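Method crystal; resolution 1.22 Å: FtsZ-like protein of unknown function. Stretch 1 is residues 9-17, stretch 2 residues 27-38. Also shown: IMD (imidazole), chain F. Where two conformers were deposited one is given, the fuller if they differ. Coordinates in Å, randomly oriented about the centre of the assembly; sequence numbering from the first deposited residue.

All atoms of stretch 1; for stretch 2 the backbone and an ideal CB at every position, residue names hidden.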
ATOM      1  N   ILE A   9     -11.411  10.549   3.639  1.00  9.97           N
ATOM      2  CA  ILE A   9     -11.741   9.345   2.856  1.00  9.80           C
ATOM      3  C   ILE A   9     -10.445   8.544   2.751  1.00  9.32           C
ATOM      4  O   ILE A   9      -9.424   9.064   2.292  1.00 11.56           O
ATOM      5  CB  ILE A   9     -12.311   9.677   1.459  1.00  9.93           C
ATOM      6  CG1 ILE A   9     -13.501  10.650   1.541  1.00 10.64           C
ATOM      7  CG2 ILE A   9     -12.686   8.410   0.729  1.00 10.64           C
ATOM      8  CD1 ILE A   9     -13.938  11.197   0.199  1.00 11.91           C
ATOM      9  N   GLU A  10     -10.465   7.294   3.210  1.00  9.00           N
ATOM     10  CA  GLU A  10      -9.321   6.393   3.216  1.00  7.69           C
ATOM     11  C   GLU A  10      -9.633   5.250   2.266  1.00  8.04           C
ATOM     12  O   GLU A  10     -10.649   4.567   2.427  1.00  9.03           O
ATOM     13  CB  GLU A  10      -9.137   5.853   4.637  1.00  9.12           C
ATOM     14  CG  GLU A  10      -8.918   6.910   5.658  1.00 11.79           C
ATOM     15  CD  GLU A  10      -8.973   6.335   7.057  1.00 12.99           C
ATOM     16  OE1 GLU A  10      -7.973   5.790   7.542  1.00 13.25           O
ATOM     17  OE2 GLU A  10     -10.066   6.441   7.667  1.00 16.21           O
HETATM   18  N   MSE A  11      -8.762   5.004   1.293  1.00  7.73           N
HETATM   19  CA  MSE A  11      -9.003   4.009   0.263  1.00  8.16           C
HETATM   20  C   MSE A  11      -7.999   2.869   0.325  1.00  8.13           C
HETATM   21  O   MSE A  11      -6.814   3.046   0.637  1.00  8.37           O
HETATM   22  CB  MSE A  11      -9.008   4.702  -1.106  1.00  9.06           C
HETATM   23  CG  MSE A  11     -10.296   5.577  -1.271  1.00  9.87           C
HETATM   24 SE   MSE A  11     -10.196   7.003  -2.552  0.75  9.33          SE
HETATM   25  CE  MSE A  11      -9.071   8.235  -1.496  1.00 12.03           C
ATOM     26  N   GLY A  12      -8.466   1.681  -0.028  1.00  7.49           N
ATOM     27  CA  GLY A  12      -7.653   0.479   0.014  1.00  8.44           C
ATOM     28  C   GLY A  12      -8.123  -0.597  -0.930  1.00  7.37           C
ATOM     29  O   GLY A  12      -9.276  -0.564  -1.388  1.00  8.69           O
HETATM   30  N   MSE A  13      -7.233  -1.551  -1.187  1.00  7.73           N
HETATM   31  CA  MSE A  13      -7.488  -2.682  -2.078  1.00  8.13           C
HETATM   32  C   MSE A  13      -7.290  -3.979  -1.287  1.00  8.34           C
HETATM   33  O   MSE A  13      -6.358  -4.068  -0.478  1.00  8.69           O
HETATM   34  CB  MSE A  13      -6.494  -2.655  -3.256  1.00  8.75           C
HETATM   35  CG  MSE A  13      -6.640  -3.798  -4.258  1.00 10.42           C
HETATM   36 SE   MSE A  13      -5.412  -3.723  -5.728  0.75 10.23          SE
HETATM   37  CE  MSE A  13      -3.899  -3.890  -4.778  1.00 13.45           C
ATOM     38  N   GLY A  14      -8.113  -4.976  -1.575  1.00  8.08           N
ATOM     39  CA  GLY A  14      -8.032  -6.290  -0.940  1.00  8.02           C
ATOM     40  C   GLY A  14      -8.231  -7.364  -1.996  1.00  7.92           C
ATOM     41  O   GLY A  14      -8.968  -7.173  -2.965  1.00  8.75           O
ATOM     42  N   ILE A  15      -7.558  -8.483  -1.803  1.00  9.25           N
ATOM     43  CA  ILE A  15      -7.553  -9.538  -2.780  1.00  9.51           C
ATOM     44  C   ILE A  15      -7.799 -10.909  -2.196  1.00 10.93           C
ATOM     45  O   ILE A  15      -7.172 -11.268  -1.209  1.00 11.08           O
ATOM     46  CB  ILE A  15      -6.169  -9.567  -3.510  1.00 10.11           C
ATOM     47  CG1 ILE A  15      -5.781  -8.167  -4.031  1.00 10.82           C
ATOM     48  CG2 ILE A  15      -6.172 -10.613  -4.653  1.00 11.25           C
ATOM     49  CD1 ILE A  15      -4.368  -8.049  -4.595  1.00 12.75           C
ATOM     50  N   ASP A  16      -8.729 -11.627  -2.822  1.00 10.27           N
ATOM     51  CA  ASP A  16      -9.015 -13.041  -2.526  1.00 11.81           C
ATOM     52  C   ASP A  16      -8.286 -13.801  -3.627  1.00 11.06           C
ATOM     53  O   ASP A  16      -8.792 -13.878  -4.743  1.00 11.58           O
ATOM     54  CB  ASP A  16     -10.523 -13.326  -2.628  1.00 12.61           C
ATOM     55  CG  ASP A  16     -10.845 -14.804  -2.781  1.00 13.60           C
ATOM     56  OD1 ASP A  16     -10.057 -15.650  -2.269  1.00 15.56           O
ATOM     57  OD2 ASP A  16     -11.913 -15.109  -3.385  1.00 15.03           O
ATOM     58  N   GLN A  17      -7.120 -14.364  -3.337  1.00 11.73           N
ATOM     59  CA  GLN A  17      -6.343 -15.051  -4.373  1.00 12.33           C
ATOM     60  C   GLN A  17      -6.866 -16.432  -4.725  1.00 12.89           C
ATOM     61  O   GLN A  17      -6.613 -16.926  -5.812  1.00 14.65           O
ATOM     62  CB  GLN A  17      -4.862 -15.139  -3.988  1.00 13.63           C
ATOM     63  CG  GLN A  17      -4.211 -13.780  -3.805  1.00 13.68           C
ATOM     64  CD  GLN A  17      -2.695 -13.802  -3.825  1.00 14.12           C
ATOM     65  OE1 GLN A  17      -2.069 -14.783  -4.242  1.00 17.10           O
ATOM     66  NE2 GLN A  17      -2.088 -12.697  -3.426  1.00 13.61           N
ATOM     67  N   UNK A  27     -13.143  -7.493   3.035  0.50  8.56           N
ATOM     68  CA  UNK A  27     -12.627  -7.317   4.393  0.50  7.77           C
ATOM     69  C   UNK A  27     -11.185  -6.820   4.362  0.50  8.52           C
ATOM     70  O   UNK A  27     -10.805  -5.906   5.110  0.50  8.62           O
ATOM     71  CB  UNK A  27     -12.717  -8.629   5.175  0.50  7.77           C
ATOM     72  N   UNK A  28     -10.385  -7.431   3.496  1.00  8.43           N
ATOM     73  CA  UNK A  28      -8.976  -7.043   3.351  1.00  8.92           C
ATOM     74  C   UNK A  28      -8.866  -5.626   2.798  1.00  8.02           C
ATOM     75  O   UNK A  28      -7.953  -4.885   3.177  1.00  9.09           O
ATOM     76  CB  UNK A  28      -8.237  -8.024   2.438  1.00  8.92           C
ATOM     77  N   UNK A  29      -9.779  -5.233   1.907  1.00  8.16           N
ATOM     78  CA  UNK A  29      -9.774  -3.882   1.358  1.00  8.04           C
ATOM     79  C   UNK A  29     -10.030  -2.821   2.441  1.00  7.91           C
ATOM     80  O   UNK A  29      -9.357  -1.789   2.487  1.00  8.20           O
ATOM     81  CB  UNK A  29     -10.827  -3.767   0.254  1.00  8.04           C
ATOM     82  N   UNK A  30     -11.006  -3.056   3.318  1.00  8.10           N
ATOM     83  CA  UNK A  30     -11.291  -2.147   4.426  1.00  7.95           C
ATOM     84  C   UNK A  30     -10.071  -2.081   5.370  1.00  8.63           C
ATOM     85  O   UNK A  30      -9.653  -0.992   5.792  1.00  9.22           O
ATOM     86  CB  UNK A  30     -12.540  -2.600   5.184  1.00  7.95           C
ATOM     87  N   UNK A  31      -9.488  -3.238   5.686  1.00  9.06           N
ATOM     88  CA  UNK A  31      -8.306  -3.268   6.557  0.50  9.65           C
ATOM     89  C   UNK A  31      -7.184  -2.439   5.938  1.00  9.63           C
ATOM     90  O   UNK A  31      -6.553  -1.625   6.613  1.00 11.34           O
ATOM     91  CB  UNK A  31      -7.839  -4.706   6.792  0.50  9.65           C
ATOM     92  N   UNK A  32      -6.899  -2.665   4.657  1.00  8.88           N
ATOM     93  CA  UNK A  32      -5.830  -1.946   3.871  0.50  9.68           C
ATOM     94  C   UNK A  32      -6.104  -0.469   3.852  1.00  9.15           C
ATOM     95  O   UNK A  32      -5.179   0.338   3.873  1.00 10.43           O
ATOM     96  CB  UNK A  32      -5.745  -2.462   2.433  0.50  9.68           C
ATOM     97  N   UNK A  33      -7.380  -0.091   3.785  1.00  8.37           N
ATOM     98  CA  UNK A  33      -7.728   1.320   3.690  1.00  7.76           C
ATOM     99  C   UNK A  33      -7.346   2.121   4.935  1.00  7.92           C
ATOM    100  O   UNK A  33      -6.968   3.295   4.845  1.00  9.78           O
ATOM    101  CB  UNK A  33      -9.230   1.460   3.434  1.00  7.76           C
ATOM    102  N   UNK A  34      -7.495   1.490   6.099  1.00  8.02           N
ATOM    103  CA  UNK A  34      -7.284   2.188   7.334  1.00  8.80           C
ATOM    104  C   UNK A  34      -6.005   1.856   8.095  1.00  8.35           C
ATOM    105  O   UNK A  34      -5.623   2.595   9.005  1.00  9.07           O
ATOM    106  CB  UNK A  34      -8.483   1.919   8.245  1.00  8.80           C
ATOM    107  N   UNK A  35      -5.323   0.785   7.708  1.00  8.05           N
ATOM    108  CA  UNK A  35      -4.180   0.298   8.478  1.00  9.02           C
ATOM    109  C   UNK A  35      -3.023   1.236   8.621  1.00  7.50           C
ATOM    110  O   UNK A  35      -2.271   1.152   9.597  1.00  8.56           O
ATOM    111  CB  UNK A  35      -3.661  -0.994   7.844  1.00  9.02           C
ATOM    112  N   UNK A  36      -2.828   2.085   7.622  1.00  7.28           N
ATOM    113  CA  UNK A  36      -1.675   2.970   7.604  1.00  7.51           C
ATOM    114  C   UNK A  36      -1.959   4.369   8.038  1.00  7.92           C
ATOM    115  O   UNK A  36      -1.114   5.242   7.849  1.00  9.61           O
ATOM    116  CB  UNK A  36      -1.073   3.007   6.198  1.00  7.51           C
ATOM    117  N   UNK A  37      -3.133   4.592   8.630  1.00  7.94           N
ATOM    118  CA  UNK A  37      -3.495   5.893   9.162  1.00  9.02           C
ATOM    119  C   UNK A  37      -3.920   5.782  10.612  1.00  8.95           C
ATOM    120  O   UNK A  37      -4.387   4.742  11.032  1.00 10.91           O
ATOM    121  CB  UNK A  37      -4.613   6.523   8.328  1.00  9.02           C
ATOM    122  N   UNK A  38      -3.711   6.849  11.371  1.00  9.26           N
ATOM    123  CA  UNK A  38      -4.140   6.941  12.775  1.00  9.26           C
ATOM    124  C   UNK A  38      -4.909   8.257  12.912  1.00 10.22           C
ATOM    125  O   UNK A  38      -4.573   9.255  12.257  1.00 10.49           O
ATOM    126  CB  UNK A  38      -2.955   6.880  13.740  1.00  9.26           C
TER
HETATM  127  N1  IMD F 125     -10.547   5.211   9.827  1.00 15.73           N
HETATM  128  C2  IMD F 125      -9.636   4.691  10.622  1.00 15.62           C
HETATM  129  N3  IMD F 125     -10.264   4.053  11.638  1.00 16.89           N
HETATM  130  C4  IMD F 125     -11.579   4.180  11.457  1.00 17.19           C
HETATM  131  C5  IMD F 125     -11.778   4.928  10.316  1.00 16.79           C

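Position 27 lies on a helix that packs against strand 9-16, the two running roughly antiparallel at 146°. Its CB points away from the strand and has nothing of stretch 1 near it, so many residues would suit. It is Ser27.

At 28 the CB points toward the strand, 3.8 Å from Gly14 CA. The way along the strand leads to the carbonyl of Ile15, an acceptor. A long donor such as lysine or arginine would suit. The residue is Arg28. Its extended side chain brings NH1 within 2.9 Å of Ile15 O in a hydrogen bond at the guanidinium edge. Water 3 accepts from both Arg28 NH1 and Gln17 N.

Position 29 points sideways, but its ideal CB is already 3.5 Å from Gly14 N. The CA atoms of 29 and Gly14 are 3.8 Å apart. A small residue suits best. It is Ala29, with CB 3.4 Å from Gly14 N. Gly14 leaves room in turn: an ideal CB on it would lie 2.2 Å from Ala29 N, a clash.

Position 30 points away and 31 sideways, both out of reach of stretch 1, which sets no preference. They are Val30 and Arg31.

At 32 the CB points toward the strand, near Gly12 and Met13. Met13 N offers a donor, so a short side chain with an acceptor would suit: Asn, Asp, perhaps Ser or Thr. It is Asn32. OD1 accepts from Met13 N at 3.0 Å. Water 2 lies within hydrogen-bonding distance of Asn32 OD1 (3.0 Å from its O) and Met11 O (2.8 Å from its O).

Position 33 points toward the strand, its ideal CB 3.6 Å from both Gly12 N and Glu10 O. Alanine or glycine would suit. It is Ala33, with CB 3.5 Å from Gly12 N. A CB on Gly12 would clash, at 2.4 Å from Ala33 N.

Position 34 points sideways, 4.0 Å from Glu10 OE1 at the ideal CB. An aliphatic or neutral polar residue could fit; an acid would be disfavoured beside Glu10. It is Ile34, whose CG2 lies 3.8 Å from Glu10 OE1 and 3.6 Å from imidazole N1. The end of its side chain leads away. That N1 donates to Glu10 OE2 at 2.5 Å.

A type I turn spans 34 to 37. Within it, 35 and 36 point sideways, out of reach of stretch 1; many residues would suit. They are Ala35 and His36.

At 37 the CB points toward stretch 1, 3.5 Å from Glu10 OE1. A donor is favoured, such as Asn, Gln or Ser. It is Asn37, whose ND2 donates to Glu10 OE1 at 2.8 Å.

Position 38 points away, leaving the choice open. It is Ala38.

Stretch 2, residues 27-38: SRAVRNAIAHNA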
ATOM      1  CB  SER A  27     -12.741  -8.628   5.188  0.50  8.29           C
ATOM      2  OG  SER A  27     -14.106  -8.924   5.421  0.50  9.76           O
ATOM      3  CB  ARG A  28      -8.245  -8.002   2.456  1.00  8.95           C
ATOM      4  CG  ARG A  28      -7.989  -9.335   3.136  1.00  9.67           C
ATOM      5  CD  ARG A  28      -7.412 -10.380   2.223  1.00  9.79           C
ATOM      6  NE  ARG A  28      -7.091 -11.612   2.957  1.00 10.36           N
ATOM      7  CZ  ARG A  28      -6.764 -12.768   2.411  1.00 10.90           C
ATOM      8  NH1 ARG A  28      -6.717 -12.898   1.103  1.00 11.53           N
ATOM      9  NH2 ARG A  28      -6.507 -13.827   3.195  1.00 14.05           N
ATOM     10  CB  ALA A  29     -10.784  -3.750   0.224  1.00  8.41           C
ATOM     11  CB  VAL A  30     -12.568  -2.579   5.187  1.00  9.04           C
ATOM     12  CG1 VAL A  30     -12.790  -1.720   6.435  1.00 10.53           C
ATOM     13  CG2 VAL A  30     -13.785  -2.492   4.261  1.00  9.55           C
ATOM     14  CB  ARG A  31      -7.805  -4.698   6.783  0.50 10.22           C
ATOM     15  CG  ARG A  31      -6.454  -4.721   7.580  0.50 10.21           C
ATOM     16  CD  ARG A  31      -6.061  -6.087   7.996  0.50 11.54           C
ATOM     17  NE  ARG A  31      -5.739  -6.912   6.849  0.50 11.77           N
ATOM     18  CZ  ARG A  31      -5.700  -8.239   6.871  0.50 10.98           C
ATOM     19  NH1 ARG A  31      -6.017  -8.911   7.970  0.50 11.79           N
ATOM     20  NH2 ARG A  31      -5.395  -8.896   5.765  0.50  9.64           N
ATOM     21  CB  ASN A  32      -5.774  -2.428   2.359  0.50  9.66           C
ATOM     22  CG  ASN A  32      -4.587  -1.773   1.446  0.50  9.82           C
ATOM     23  OD1 ASN A  32      -4.835  -0.988   0.466  0.50 10.77           O
ATOM     24  ND2 ASN A  32      -3.341  -2.166   1.722  0.50 11.44           N
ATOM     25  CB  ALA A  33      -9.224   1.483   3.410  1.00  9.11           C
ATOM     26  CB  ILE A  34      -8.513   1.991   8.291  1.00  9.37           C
ATOM     27  CG1 ILE A  34      -8.570   0.559   8.834  1.00  9.59           C
ATOM     28  CG2 ILE A  34      -9.819   2.426   7.609  1.00 11.12           C
ATOM     29  CD1 ILE A  34      -9.676   0.285   9.874  1.00 11.57           C
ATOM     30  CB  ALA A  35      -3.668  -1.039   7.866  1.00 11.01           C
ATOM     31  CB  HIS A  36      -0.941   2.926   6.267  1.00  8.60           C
ATOM     32  CG  HIS A  36      -0.357   1.597   5.910  1.00 11.15           C
ATOM     33  ND1 HIS A  36       0.166   1.356   4.655  1.00 12.46           N
ATOM     34  CD2 HIS A  36      -0.270   0.430   6.590  1.00 11.80           C
ATOM     35  CE1 HIS A  36       0.598   0.111   4.597  1.00 15.01           C
ATOM     36  NE2 HIS A  36       0.330  -0.478   5.750  1.00 14.63           N
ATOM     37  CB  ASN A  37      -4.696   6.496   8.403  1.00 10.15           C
ATOM     38  CG  ASN A  37      -4.490   6.563   6.923  1.00 10.64           C
ATOM     39  OD1 ASN A  37      -3.448   6.995   6.449  1.00 10.80           O
ATOM     40  ND2 ASN A  37      -5.502   6.150   6.184  1.00 11.88           N
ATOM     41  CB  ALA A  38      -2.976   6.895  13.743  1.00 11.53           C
TER
HETATM   42  O   HOH W   1      -6.909   4.854  10.106  1.00 31.70           O
HETATM   43  O   HOH W   2      -4.214   1.953   0.679  1.00 15.10           O
HETATM   44  O   HOH W   3      -6.217 -15.228  -0.703  1.00 21.50           O
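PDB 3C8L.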